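Local coordinates for HigA antitoxin (Streptococcus pneumoniae TIGR4, PDB 6AF4), which probably binds DNA through a helix-turn-helix domain, as the antitoxin partner of a toxin-antitoxin pair, at residues D74-V79 against K85-V90. Sequence-based numbering, arbitrary orientation.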
loop_
_atom_site.group_PDB
_atom_site.type_symbol
_atom_site.label_atom_id
_atom_site.label_comp_id
_atom_site.label_asym_id
_atom_site.label_seq_id
_atom_site.Cartn_x
_atom_site.Cartn_y
_atom_site.Cartn_z
ATOM N N ASP H 74 -2.610 -0.998 -5.938
ATOM C CA ASP H 74 -3.393 -0.354 -6.954
ATOM C C ASP H 74 -4.856 -0.350 -6.608
ATOM O O ASP H 74 -5.539 0.615 -6.822
ATOM C CB ASP H 74 -3.111 -0.982 -8.305
ATOM C CG ASP H 74 -1.793 -0.540 -8.872
ATOM O OD1 ASP H 74 -1.296 0.519 -8.471
ATOM O OD2 ASP H 74 -1.250 -1.256 -9.714
ATOM N N THR H 75 -5.318 -1.455 -6.058
ATOM C CA THR H 75 -6.703 -1.595 -5.640
ATOM C C THR H 75 -7.010 -0.690 -4.449
ATOM O O THR H 75 -8.071 -0.070 -4.393
ATOM C CB THR H 75 -7.021 -3.052 -5.267
ATOM O OG1 THR H 75 -6.258 -3.428 -4.113
ATOM C CG2 THR H 75 -6.669 -3.981 -6.417
ATOM N N VAL H 76 -6.077 -0.620 -3.502
ATOM C CA VAL H 76 -6.231 0.230 -2.325
ATOM C C VAL H 76 -6.374 1.691 -2.727
ATOM O O VAL H 76 -7.261 2.393 -2.241
ATOM C CB VAL H 76 -5.034 0.091 -1.355
ATOM C CG1 VAL H 76 -5.169 1.065 -0.190
ATOM C CG2 VAL H 76 -4.925 -1.328 -0.845
ATOM N N LEU H 77 -5.496 2.140 -3.620
ATOM C CA LEU H 77 -5.525 3.514 -4.111
ATOM C C LEU H 77 -6.820 3.821 -4.859
ATOM O O LEU H 77 -7.329 4.939 -4.792
ATOM C CB LEU H 77 -4.319 3.782 -5.016
ATOM C CG LEU H 77 -2.947 3.843 -4.339
ATOM C CD1 LEU H 77 -1.829 3.767 -5.372
ATOM C CD2 LEU H 77 -2.818 5.104 -3.500
ATOM N N LYS H 78 -7.348 2.826 -5.569
ATOM C CA LYS H 78 -8.610 2.973 -6.288
ATOM C C LYS H 78 -9.784 3.141 -5.329
ATOM O O LYS H 78 -10.588 4.066 -5.469
ATOM C CB LYS H 78 -8.865 1.767 -7.196
ATOM C CG LYS H 78 -8.067 1.760 -8.491
ATOM C CD LYS H 78 -8.561 0.659 -9.419
ATOM C CE LYS H 78 -7.614 0.441 -10.587
ATOM N NZ LYS H 78 -8.099 -0.643 -11.486
ATOM N N VAL H 79 -9.881 2.235 -4.362
ATOM C CA VAL H 79 -10.963 2.268 -3.386
ATOM C C VAL H 79 -10.924 3.553 -2.562
ATOM O O VAL H 79 -11.957 4.184 -2.334
ATOM C CB VAL H 79 -10.906 1.049 -2.447
ATOM C CG1 VAL H 79 -11.926 1.187 -1.328
ATOM C CG2 VAL H 79 -11.135 -0.235 -3.233
ATOM N N LYS H 85 -9.822 9.765 -0.231
ATOM C CA LYS H 85 -8.497 9.628 0.368
ATOM C C LYS H 85 -7.520 8.938 -0.578
ATOM O O LYS H 85 -7.902 8.498 -1.664
ATOM C CB LYS H 85 -8.576 8.849 1.684
ATOM C CG LYS H 85 -8.978 9.681 2.891
ATOM C CD LYS H 85 -10.483 9.745 3.058
ATOM C CE LYS H 85 -10.852 10.472 4.339
ATOM N NZ LYS H 85 -12.300 10.335 4.661
ATOM N N THR H 86 -6.263 8.842 -0.147
ATOM C CA THR H 86 -5.213 8.155 -0.898
ATOM C C THR H 86 -4.000 8.037 0.045
ATOM O O THR H 86 -4.034 8.567 1.154
ATOM C CB THR H 86 -4.928 8.916 -2.254
ATOM O OG1 THR H 86 -5.797 8.396 -3.269
ATOM C CG2 THR H 86 -3.491 8.811 -2.759
ATOM N N LEU H 87 -2.948 7.341 -0.378
ATOM C CA LEU H 87 -1.759 7.137 0.437
ATOM C C LEU H 87 -0.634 8.092 0.060
ATOM O O LEU H 87 -0.500 8.477 -1.101
ATOM C CB LEU H 87 -1.273 5.695 0.306
ATOM C CG LEU H 87 -2.254 4.618 0.762
ATOM C CD1 LEU H 87 -1.731 3.237 0.402
ATOM C CD2 LEU H 87 -2.494 4.734 2.259
ATOM N N ALA H 88 0.157 8.484 1.054
ATOM C CA ALA H 88 1.343 9.300 0.824
ATOM C C ALA H 88 2.545 8.695 1.537
ATOM O O ALA H 88 2.393 8.008 2.548
ATOM C CB ALA H 88 1.111 10.726 1.292
ATOM N N VAL H 89 3.739 8.942 1.013
ATOM C CA VAL H 89 4.950 8.484 1.683
ATOM C C VAL H 89 5.398 9.516 2.711
ATOM O O VAL H 89 5.762 10.640 2.362
ATOM C CB VAL H 89 6.093 8.226 0.689
ATOM C CG1 VAL H 89 7.380 7.910 1.440
ATOM C CG2 VAL H 89 5.724 7.097 -0.260
ATOM N N VAL H 90 5.380 9.121 3.979
ATOM C CA VAL H 90 5.707 10.026 5.075
ATOM C C VAL H 90 6.799 9.427 5.956
ATOM O O VAL H 90 6.977 8.209 5.979
ATOM C CB VAL H 90 4.463 10.338 5.939
ATOM C CG1 VAL H 90 3.390 11.014 5.104
ATOM C CG2 VAL H 90 3.925 9.068 6.582
#
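Leu77, Val76, Thr86 and Leu87 form a small, buried apolar contact where the last helix of the chain, 73-82, packs against the C-terminal strand 85-91 that follows it after a short turn. The two segment axes pass 7.5 Å apart at their closest, their N-to-C directions 134° apart, so the strand heads back obliquely past the helix. Leu77 does most of the work: with CG turned anti to its own carbonyl carbon (chi1 -70°), the side chain carries CD2 across to the strand, 3.8 Å from the CG2 methyl of Thr86 and 4.1 Å from CB of Leu87. Leucine suits this place because it is wholly apolar and long enough to bring a methyl from helix to strand. Leu87 points toward the helix, and its CD1 meets CG1 of Val76 at 4.1 Å, the two side chains crossing nearly at right angles; Leu73, Leu80 and Met28 of the same chain also touch Leu87. Threonine suits position 86 by having two unlike branches: the methyl joins the apolar patch, while Thr86 OG1 donates a hydrogen bond to Lys85 O (2.6 Å), well to the side of the C=O direction, at 108°. The strand pairs antiparallel with one of the second subunit, whose Met28 and Leu24 pack on Leu77 and Thr86 respectively. Without polar bonds between the segments, helix and strand probably owe their cohesion here to exclusion of water from these methyl groups.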